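Local coordinates for putative acetyl-CoA acetyltransferase (Thermus thermophilus, PDB 1ULQ) that probably acts as a thiolase, transferring acyl groups to and from coenzyme A by cleaving or forming a carbon-carbon bond in a 3-oxoacyl thioester, at the interface of chains A and B and the interface of chains A and C. Residues are numbered along the deposited sequence; one frame, centred on the assembly and turned at random. Chains: chain A/B/C, putative acetyl-CoA acetyltransferase.

Contact 1: the interface of chains A and B. Residues chain A 17-18, 120, 124, 142, 145; chain B 133-136.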
loop_
_atom_site.group_PDB
_atom_site.type_symbol
_atom_site.label_atom_id
_atom_site.label_comp_id
_atom_site.label_asym_id
_atom_site.label_seq_id
_atom_site.Cartn_x
_atom_site.Cartn_y
_atom_site.Cartn_z
ATOM N N HIS A 17 21.599 6.474 6.724
ATOM C CA HIS A 17 20.249 6.176 6.242
ATOM C C HIS A 17 19.704 7.416 5.540
ATOM O O HIS A 17 19.798 8.528 6.063
ATOM C CB HIS A 17 19.317 5.795 7.394
ATOM C CG HIS A 17 17.910 5.548 6.959
ATOM N ND1 HIS A 17 17.374 4.284 6.852
ATOM C CD2 HIS A 17 16.939 6.403 6.558
ATOM C CE1 HIS A 17 16.133 4.368 6.406
ATOM N NE2 HIS A 17 15.845 5.644 6.219
ATOM N N GLY A 18 19.134 7.220 4.360
ATOM C CA GLY A 18 18.614 8.344 3.610
ATOM C C GLY A 18 19.735 9.319 3.279
ATOM O O GLY A 18 19.484 10.461 2.915
ATOM N N SER A 120 18.165 2.251 3.265
ATOM C CA SER A 120 17.458 3.480 2.887
ATOM C C SER A 120 16.245 3.158 2.013
ATOM O O SER A 120 15.158 3.717 2.195
ATOM C CB SER A 120 18.373 4.427 2.081
ATOM O OG SER A 120 19.515 4.872 2.797
ATOM N N TYR A 124 8.199 -1.682 1.758
ATOM C CA TYR A 124 7.163 -2.006 2.731
ATOM C C TYR A 124 6.595 -3.361 2.324
ATOM O O TYR A 124 6.512 -3.661 1.136
ATOM C CB TYR A 124 6.019 -0.983 2.689
ATOM C CG TYR A 124 6.346 0.386 3.207
ATOM C CD1 TYR A 124 6.458 1.474 2.341
ATOM C CD2 TYR A 124 6.493 0.610 4.564
ATOM C CE1 TYR A 124 6.706 2.768 2.822
ATOM C CE2 TYR A 124 6.738 1.889 5.057
ATOM C CZ TYR A 124 6.842 2.969 4.186
ATOM O OH TYR A 124 7.061 4.237 4.697
ATOM N N ASP A 142 7.591 -1.941 7.631
ATOM C CA ASP A 142 8.769 -1.305 7.057
ATOM C C ASP A 142 9.909 -2.295 7.191
ATOM O O ASP A 142 10.379 -2.534 8.292
ATOM C CB ASP A 142 9.105 -0.010 7.802
ATOM C CG ASP A 142 10.380 0.631 7.290
ATOM O OD1 ASP A 142 10.801 0.292 6.165
ATOM O OD2 ASP A 142 10.959 1.478 7.999
ATOM N N LEU A 145 13.232 -1.962 9.336
ATOM C CA LEU A 145 13.281 -2.270 10.753
ATOM C C LEU A 145 13.477 -3.751 11.119
ATOM O O LEU A 145 14.147 -4.493 10.380
ATOM C CB LEU A 145 12.032 -1.679 11.426
ATOM C CG LEU A 145 11.768 -0.204 11.057
ATOM C CD1 LEU A 145 10.549 0.295 11.783
ATOM C CD2 LEU A 145 12.972 0.664 11.402
ATOM N N PHE B 133 13.401 9.347 3.298
ATOM C CA PHE B 133 13.361 7.909 3.408
ATOM C C PHE B 133 12.883 7.574 4.794
ATOM O O PHE B 133 13.656 7.439 5.739
ATOM C CB PHE B 133 14.734 7.332 3.094
ATOM C CG PHE B 133 15.176 7.602 1.679
ATOM C CD1 PHE B 133 15.532 8.882 1.283
ATOM C CD2 PHE B 133 15.211 6.581 0.739
ATOM C CE1 PHE B 133 15.916 9.138 -0.021
ATOM C CE2 PHE B 133 15.594 6.835 -0.567
ATOM C CZ PHE B 133 15.949 8.116 -0.945
ATOM N N PRO B 134 11.569 7.445 4.929
ATOM C CA PRO B 134 10.889 7.133 6.182
ATOM C C PRO B 134 11.339 5.823 6.831
ATOM O O PRO B 134 12.082 5.035 6.250
ATOM C CB PRO B 134 9.418 7.080 5.772
ATOM C CG PRO B 134 9.373 7.830 4.463
ATOM C CD PRO B 134 10.627 7.410 3.803
ATOM N N THR B 135 10.877 5.619 8.058
ATOM C CA THR B 135 11.150 4.417 8.824
ATOM C C THR B 135 9.926 4.306 9.730
ATOM O O THR B 135 9.398 5.318 10.199
ATOM C CB THR B 135 12.447 4.528 9.681
ATOM O OG1 THR B 135 12.112 4.859 11.038
ATOM C CG2 THR B 135 13.389 5.588 9.100
ATOM N N GLY B 136 9.470 3.080 9.951
ATOM C CA GLY B 136 8.301 2.873 10.774
ATOM C C GLY B 136 7.156 2.361 9.920
ATOM O O GLY B 136 7.009 2.749 8.755
#
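A loop of chain B, residues 133-136, lies across several pieces of chain A: the loop of A:His17 and A:Gly18 just after strand 15-16, the loop residue A:Ser120, the start of strand 124-126, the end of strand 138-142 and the loop residue A:Leu145. A:His17 swings out with CG anti to the backbone N (chi1 177°) and points its imidazole NE2 at the carbonyl O of B:Phe133, 2.9 Å away. The acceptor lies in the ring plane, though the donor stands above the carbonyl plane, and A:Ser120 CA sits over the rim of one ring face. The phenyl ring of B:Phe133 sits in the corner of A:Gly18 and A:Ser120, CD1 3.9 Å from A:Gly18 CA and CD2 toward the serine O. A:Ser120 OG accepts the backbone N-H of A:Gly18 at 2.8 Å, tying the two segments together. At the other end A:Asp142, also with CG anti to N (chi1 176°), takes the N-H of B:Gly136 on the anti lone pair of OD2, 2.9 Å from that N. A:Leu145 brings CD1 to 3.6 Å from B:Gly136 CA, while A:Tyr124 turns a ring edge toward the B:Gly136 carbonyl. The patch holds the chain B loop at both ends by its backbone, joining two subunits of the deposited tetramer.

Contact 2: the interface of chains A and C. Residues chain A 50, 52, 58, 64-65, 82-85; chain C 84-88, 94, 391.
Two antiparallel strands, 81-86 of each chain, meet edge to edge: A:Thr84 N donates to C:Asn86 O at 3.0 Å, and C:Asn86 N returns a bond to A:Thr84 O at 2.8 Å. Beside them C:Arg87 grips A:Asp50 end-on, tip to tip, with the carboxylate and guanidinium planes 43° apart. C:Arg87 NH2 meets the syn lone pair of A:Asp50 OD2 at 2.7 Å, whereas NH1 makes a longer bond to OD1 from above the carboxylate plane. A:Cys83 CB lies over the rim of one guanidinium face. C:Asn86 sends ND2 to A:Gln58 OE1, 2.9 Å off and in the plane of both amides, and C:Gln391 NE2 reaches a lone pair of A:Gly82 O at 2.9 Å. C:Glu94 OE2 takes the phenol OH of A:Tyr52 on a syn lone pair. In the next shell, C:Glu94 OE1 holds C:Arg87 NE at 2.6 Å in a salt bridge. The arginine, between two carboxylates, would be expected to stay charged and offset their repulsion. A:Asn65 ND2 gives A:Gly82 O a second donor, and its OD1 accepts from A:Thr84 OG1. C:Asn86 OD1 receives the C:Leu88 N-H, fixing its amide. The site joins the subunits through a sheet continued across the two-fold; strand 81-86 runs on toward the 3-10 helix bearing the predicted catalytic Cys89.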
loop_
_atom_site.group_PDB
_atom_site.type_symbol
_atom_site.label_atom_id
_atom_site.label_comp_id
_atom_site.label_asym_id
_atom_site.label_seq_id
_atom_site.Cartn_x
_atom_site.Cartn_y
_atom_site.Cartn_z
ATOM N N ASP A 50 31.494 -18.761 -9.026
ATOM C CA ASP A 50 30.212 -18.443 -8.403
ATOM C C ASP A 50 30.335 -17.209 -7.497
ATOM O O ASP A 50 31.413 -16.910 -6.984
ATOM C CB ASP A 50 29.729 -19.651 -7.600
ATOM C CG ASP A 50 28.296 -19.511 -7.145
ATOM O OD1 ASP A 50 27.567 -18.693 -7.744
ATOM O OD2 ASP A 50 27.896 -20.227 -6.206
ATOM N N TYR A 52 28.839 -15.398 -4.112
ATOM C CA TYR A 52 28.017 -15.504 -2.924
ATOM C C TYR A 52 27.882 -14.098 -2.386
ATOM O O TYR A 52 28.857 -13.342 -2.346
ATOM C CB TYR A 52 28.682 -16.388 -1.868
ATOM C CG TYR A 52 28.548 -17.873 -2.114
ATOM C CD1 TYR A 52 29.675 -18.687 -2.193
ATOM C CD2 TYR A 52 27.295 -18.458 -2.270
ATOM C CE1 TYR A 52 29.561 -20.055 -2.428
ATOM C CE2 TYR A 52 27.160 -19.823 -2.501
ATOM C CZ TYR A 52 28.296 -20.624 -2.582
ATOM O OH TYR A 52 28.169 -21.983 -2.815
ATOM N N GLN A 58 15.659 -9.210 1.365
ATOM C CA GLN A 58 15.627 -9.261 -0.083
ATOM C C GLN A 58 14.245 -8.991 -0.673
ATOM O O GLN A 58 13.855 -9.594 -1.685
ATOM C CB GLN A 58 16.148 -10.618 -0.520
ATOM C CG GLN A 58 17.435 -11.013 0.173
ATOM C CD GLN A 58 17.836 -12.432 -0.144
ATOM O OE1 GLN A 58 17.712 -12.879 -1.284
ATOM N NE2 GLN A 58 18.334 -13.148 0.858
ATOM N N ARG A 64 14.918 -11.446 -5.503
ATOM C CA ARG A 64 15.248 -12.588 -6.344
ATOM C C ARG A 64 16.717 -12.841 -6.649
ATOM O O ARG A 64 17.129 -12.926 -7.812
ATOM C CB ARG A 64 14.417 -12.541 -7.632
ATOM C CG ARG A 64 12.901 -12.599 -7.349
ATOM C CD ARG A 64 12.161 -13.354 -8.427
ATOM N NE ARG A 64 12.541 -12.847 -9.732
ATOM C CZ ARG A 64 12.376 -13.521 -10.859
ATOM N NH1 ARG A 64 11.832 -14.735 -10.833
ATOM N NH2 ARG A 64 12.775 -12.988 -12.005
ATOM N N ASN A 65 17.494 -12.968 -5.576
ATOM C CA ASN A 65 18.906 -13.276 -5.672
ATOM C C ASN A 65 19.727 -12.129 -6.233
ATOM O O ASN A 65 20.022 -12.097 -7.421
ATOM C CB ASN A 65 19.061 -14.523 -6.539
ATOM C CG ASN A 65 20.449 -15.102 -6.487
ATOM O OD1 ASN A 65 21.279 -14.676 -5.689
ATOM N ND2 ASN A 65 20.708 -16.093 -7.334
ATOM N N GLY A 82 25.661 -17.402 -9.160
ATOM C CA GLY A 82 25.524 -16.513 -8.021
ATOM C C GLY A 82 24.415 -16.974 -7.101
ATOM O O GLY A 82 23.450 -17.592 -7.546
ATOM N N CYS A 83 24.546 -16.662 -5.818
ATOM C CA CYS A 83 23.565 -17.057 -4.823
ATOM C C CYS A 83 23.608 -16.078 -3.668
ATOM O O CYS A 83 24.680 -15.588 -3.314
ATOM C CB CYS A 83 23.894 -18.455 -4.324
ATOM S SG CYS A 83 23.056 -18.913 -2.839
ATOM N N THR A 84 22.447 -15.787 -3.085
ATOM C CA THR A 84 22.365 -14.852 -1.962
ATOM C C THR A 84 22.091 -15.554 -0.630
ATOM O O THR A 84 21.027 -16.152 -0.427
ATOM C CB THR A 84 21.280 -13.798 -2.193
ATOM O OG1 THR A 84 21.674 -12.937 -3.266
ATOM C CG2 THR A 84 21.087 -12.966 -0.950
ATOM N N VAL A 85 23.066 -15.466 0.272
ATOM C CA VAL A 85 22.995 -16.071 1.592
ATOM C C VAL A 85 22.403 -15.074 2.583
ATOM O O VAL A 85 22.600 -13.869 2.450
ATOM C CB VAL A 85 24.400 -16.460 2.063
ATOM C CG1 VAL A 85 25.071 -17.312 1.013
ATOM C CG2 VAL A 85 25.233 -15.223 2.311
ATOM N N THR C 84 19.639 -18.929 5.806
ATOM C CA THR C 84 18.728 -19.110 4.688
ATOM C C THR C 84 19.451 -18.808 3.388
ATOM O O THR C 84 19.943 -17.704 3.174
ATOM C CB THR C 84 17.503 -18.179 4.795
ATOM O OG1 THR C 84 16.824 -18.409 6.033
ATOM C CG2 THR C 84 16.545 -18.446 3.654
ATOM N N VAL C 85 19.502 -19.797 2.510
ATOM C CA VAL C 85 20.167 -19.636 1.230
ATOM C C VAL C 85 19.145 -19.341 0.128
ATOM O O VAL C 85 18.011 -19.818 0.187
ATOM C CB VAL C 85 20.965 -20.906 0.906
ATOM C CG1 VAL C 85 21.664 -20.756 -0.421
ATOM C CG2 VAL C 85 22.000 -21.146 2.003
ATOM N N ASN C 86 19.541 -18.541 -0.862
ATOM C CA ASN C 86 18.637 -18.198 -1.957
ATOM C C ASN C 86 19.240 -18.172 -3.351
ATOM O O ASN C 86 19.885 -17.196 -3.735
ATOM C CB ASN C 86 17.976 -16.837 -1.713
ATOM C CG ASN C 86 17.081 -16.402 -2.876
ATOM O OD1 ASN C 86 16.615 -17.227 -3.667
ATOM N ND2 ASN C 86 16.824 -15.105 -2.967
ATOM N N ARG C 87 19.009 -19.243 -4.106
ATOM C CA ARG C 87 19.468 -19.353 -5.485
ATOM C C ARG C 87 18.191 -19.715 -6.251
ATOM O O ARG C 87 18.181 -20.629 -7.076
ATOM C CB ARG C 87 20.531 -20.460 -5.627
ATOM C CG ARG C 87 21.278 -20.476 -6.959
ATOM C CD ARG C 87 22.239 -21.660 -7.052
ATOM N NE ARG C 87 23.361 -21.564 -6.121
ATOM C CZ ARG C 87 24.518 -20.942 -6.365
ATOM N NH1 ARG C 87 24.751 -20.343 -7.518
ATOM N NH2 ARG C 87 25.448 -20.903 -5.435
ATOM N N LEU C 88 17.113 -18.989 -5.939
ATOM C CA LEU C 88 15.786 -19.163 -6.548
ATOM C C LEU C 88 15.300 -20.608 -6.614
ATOM O O LEU C 88 15.412 -21.349 -5.633
ATOM C CB LEU C 88 15.748 -18.520 -7.942
ATOM C CG LEU C 88 15.840 -16.994 -7.850
ATOM C CD1 LEU C 88 15.726 -16.347 -9.203
ATOM C CD2 LEU C 88 14.726 -16.503 -6.968
ATOM N N GLU C 94 20.762 -26.108 -3.087
ATOM C CA GLU C 94 21.904 -25.327 -2.624
ATOM C C GLU C 94 22.073 -25.468 -1.120
ATOM O O GLU C 94 23.202 -25.439 -0.615
ATOM C CB GLU C 94 21.716 -23.861 -2.964
ATOM C CG GLU C 94 22.768 -22.933 -2.382
ATOM C CD GLU C 94 24.087 -22.998 -3.114
ATOM O OE1 GLU C 94 24.092 -23.267 -4.335
ATOM O OE2 GLU C 94 25.129 -22.752 -2.473
ATOM N N GLN C 391 20.418 -20.177 -14.490
ATOM C CA GLN C 391 21.340 -20.973 -13.701
ATOM C C GLN C 391 20.925 -22.418 -13.645
ATOM O O GLN C 391 19.861 -22.798 -14.133
ATOM C CB GLN C 391 21.440 -20.430 -12.281
ATOM C CG GLN C 391 22.620 -19.523 -12.077
ATOM C CD GLN C 391 22.665 -18.932 -10.691
ATOM O OE1 GLN C 391 21.807 -18.129 -10.314
ATOM N NE2 GLN C 391 23.666 -19.327 -9.919
#

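Contact 3: the interface of chains A and C. Residues chain A 158, 287-291, 389-391; chain C 68, 72, 78-82.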
loop_
_atom_site.group_PDB
_atom_site.type_symbol
_atom_site.label_atom_id
_atom_site.label_comp_id
_atom_site.label_asym_id
_atom_site.label_seq_id
_atom_site.Cartn_x
_atom_site.Cartn_y
_atom_site.Cartn_z
ATOM N N TYR A 158 9.876 -17.294 22.807
ATOM C CA TYR A 158 10.904 -16.315 23.150
ATOM C C TYR A 158 10.220 -15.005 22.787
ATOM O O TYR A 158 9.241 -15.002 22.035
ATOM C CB TYR A 158 12.163 -16.501 22.292
ATOM C CG TYR A 158 12.639 -17.934 22.140
ATOM C CD1 TYR A 158 12.153 -18.739 21.113
ATOM C CD2 TYR A 158 13.568 -18.485 23.024
ATOM C CE1 TYR A 158 12.577 -20.055 20.964
ATOM C CE2 TYR A 158 14.001 -19.811 22.888
ATOM C CZ TYR A 158 13.501 -20.588 21.851
ATOM O OH TYR A 158 13.934 -21.888 21.676
ATOM N N ALA A 287 27.586 -20.410 15.579
ATOM C CA ALA A 287 26.984 -20.872 16.819
ATOM C C ALA A 287 25.753 -20.075 17.214
ATOM O O ALA A 287 25.622 -18.893 16.874
ATOM C CB ALA A 287 28.012 -20.810 17.935
ATOM N N GLY A 288 24.862 -20.726 17.954
ATOM C CA GLY A 288 23.645 -20.065 18.389
ATOM C C GLY A 288 23.636 -19.772 19.872
ATOM O O GLY A 288 24.309 -20.445 20.640
ATOM N N VAL A 289 22.883 -18.755 20.271
ATOM C CA VAL A 289 22.763 -18.370 21.673
ATOM C C VAL A 289 21.331 -17.915 21.874
ATOM O O VAL A 289 20.611 -17.681 20.899
ATOM C CB VAL A 289 23.684 -17.208 22.010
ATOM C CG1 VAL A 289 25.125 -17.587 21.701
ATOM C CG2 VAL A 289 23.275 -15.986 21.221
ATOM N N PRO A 290 20.882 -17.794 23.132
ATOM C CA PRO A 290 19.503 -17.354 23.343
ATOM C C PRO A 290 19.208 -15.980 22.738
ATOM O O PRO A 290 19.975 -15.038 22.909
ATOM C CB PRO A 290 19.356 -17.399 24.869
ATOM C CG PRO A 290 20.727 -17.267 25.373
ATOM C CD PRO A 290 21.524 -18.105 24.418
ATOM N N PRO A 291 18.077 -15.854 22.026
ATOM C CA PRO A 291 17.630 -14.620 21.367
ATOM C C PRO A 291 17.707 -13.357 22.217
ATOM O O PRO A 291 18.186 -12.320 21.754
ATOM C CB PRO A 291 16.187 -14.942 20.969
ATOM C CG PRO A 291 16.223 -16.412 20.736
ATOM C CD PRO A 291 17.044 -16.898 21.914
ATOM N N VAL A 389 18.347 -12.476 16.578
ATOM C CA VAL A 389 17.593 -13.639 17.038
ATOM C C VAL A 389 18.489 -14.763 17.572
ATOM O O VAL A 389 18.142 -15.940 17.501
ATOM C CB VAL A 389 16.681 -14.198 15.935
ATOM C CG1 VAL A 389 15.640 -15.129 16.545
ATOM C CG2 VAL A 389 16.006 -13.057 15.199
ATOM N N GLY A 390 19.659 -14.383 18.080
ATOM C CA GLY A 390 20.563 -15.337 18.700
ATOM C C GLY A 390 21.558 -16.215 17.962
ATOM O O GLY A 390 21.458 -17.444 18.028
ATOM N N GLN A 391 22.535 -15.601 17.297
ATOM C CA GLN A 391 23.564 -16.347 16.573
ATOM C C GLN A 391 24.895 -15.621 16.557
ATOM O O GLN A 391 25.009 -14.461 16.963
ATOM C CB GLN A 391 23.134 -16.616 15.132
ATOM C CG GLN A 391 22.492 -17.966 14.941
ATOM C CD GLN A 391 21.965 -18.160 13.545
ATOM O OE1 GLN A 391 21.103 -17.420 13.097
ATOM N NE2 GLN A 391 22.479 -19.157 12.848
ATOM N N ARG C 68 16.552 -20.016 11.026
ATOM C CA ARG C 68 16.674 -19.781 12.461
ATOM C C ARG C 68 15.316 -19.659 13.155
ATOM O O ARG C 68 15.139 -20.167 14.268
ATOM C CB ARG C 68 17.530 -18.534 12.714
ATOM C CG ARG C 68 17.632 -18.100 14.173
ATOM C CD ARG C 68 18.137 -19.171 15.129
ATOM N NE ARG C 68 18.447 -18.550 16.412
ATOM C CZ ARG C 68 18.914 -19.186 17.481
ATOM N NH1 ARG C 68 19.133 -20.497 17.443
ATOM N NH2 ARG C 68 19.180 -18.498 18.588
ATOM N N LEU C 72 13.893 -22.676 15.775
ATOM C CA LEU C 72 13.499 -22.282 17.130
ATOM C C LEU C 72 12.048 -22.710 17.364
ATOM O O LEU C 72 11.725 -23.320 18.390
ATOM C CB LEU C 72 13.628 -20.772 17.324
ATOM C CG LEU C 72 15.063 -20.287 17.456
ATOM C CD1 LEU C 72 15.052 -18.785 17.696
ATOM C CD2 LEU C 72 15.743 -21.019 18.605
ATOM N N VAL C 78 18.508 -23.387 21.658
ATOM C CA VAL C 78 19.037 -22.116 21.223
ATOM C C VAL C 78 20.428 -22.149 20.567
ATOM O O VAL C 78 20.759 -21.269 19.768
ATOM C CB VAL C 78 19.006 -21.152 22.424
ATOM C CG1 VAL C 78 20.396 -20.800 22.869
ATOM C CG2 VAL C 78 18.179 -19.936 22.071
ATOM N N GLU C 79 21.226 -23.167 20.894
ATOM C CA GLU C 79 22.585 -23.326 20.349
ATOM C C GLU C 79 22.686 -23.636 18.839
ATOM O O GLU C 79 23.690 -23.310 18.199
ATOM C CB GLU C 79 23.329 -24.416 21.122
ATOM C CG GLU C 79 23.697 -24.066 22.566
ATOM C CD GLU C 79 22.507 -23.971 23.515
ATOM O OE1 GLU C 79 21.624 -24.853 23.472
ATOM O OE2 GLU C 79 22.474 -23.020 24.325
ATOM N N VAL C 80 21.655 -24.272 18.282
ATOM C CA VAL C 80 21.627 -24.618 16.865
ATOM C C VAL C 80 21.549 -23.371 16.002
ATOM O O VAL C 80 20.665 -22.539 16.177
ATOM C CB VAL C 80 20.424 -25.510 16.532
ATOM C CG1 VAL C 80 20.213 -25.560 15.029
ATOM C CG2 VAL C 80 20.654 -26.908 17.071
ATOM N N ALA C 81 22.479 -23.247 15.065
ATOM C CA ALA C 81 22.512 -22.092 14.180
ATOM C C ALA C 81 21.699 -22.382 12.933
ATOM O O ALA C 81 21.251 -23.510 12.724
ATOM C CB ALA C 81 23.950 -21.758 13.794
ATOM N N GLY C 82 21.524 -21.362 12.103
ATOM C CA GLY C 82 20.764 -21.528 10.885
ATOM C C GLY C 82 21.021 -20.369 9.956
ATOM O O GLY C 82 21.356 -19.265 10.387
#
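C:Arg68 leaves helix 66-73 with CG anti to the backbone N (chi1 175°), bends at chi2 (56°) and then runs straight, which brings the edge of its guanidinium to the backbone oxygens of A:Val389 and A:Val289, in or close to its plane. C:Arg68 closes side-on around A:Val389 O, at 2.8 Å from NE and 3.0 Å from NH2, the latter on a lone pair. C:Arg68 NH2 also donates to A:Val289 O at 2.8 Å, though that bond is strongly bent. On the arginine's own side, C:Arg68 NH1 reaches C:Val78 O at 2.9 Å and holds the group's rotation, while C:Leu72 CD2 covers part of one face. C:Leu72, with CG anti to the carbonyl carbon (chi1 -74°), spreads its branches: CD1 toward A:Val389 CG1 and A:Pro291, CD2 toward the phenol end of A:Tyr158, which crosses it obliquely. Both methyls of C:Val78 face the A:Val289 to A:Pro291 segment. At the far side A:Gly288 N donates to C:Glu79 O at 2.8 Å, and C:Gly82 O accepts from NE2 of the extended A:Gln391. The guanidinium, presumably charged, is met by backbone oxygens; the site holds the end of strand 279-288 with the loop residues after it, and the loop at 389-390, against the neighbour, close to the catalytic region.

Contacts 2 and 3 both belong to the two-fold A-C interface and lie about 22 Å apart between C-alpha centres; contact 1, on the A-B interface, is about 24 Å from contact 2 and 27 Å from contact 3. Strand 81-86 and residue Gln391 serve in both contact 2 and contact 3, with the chains' roles exchanged, so that strand contributes to both patches, its first residues to contact 3 and residues 82-86 to contact 2. Contact 3 has its centre about 12 Å from A:Cys89 and contact 1 about 13 Å from A:His356, so both interfaces may steady the active site. Together they fit a tetramer built from tight dimers.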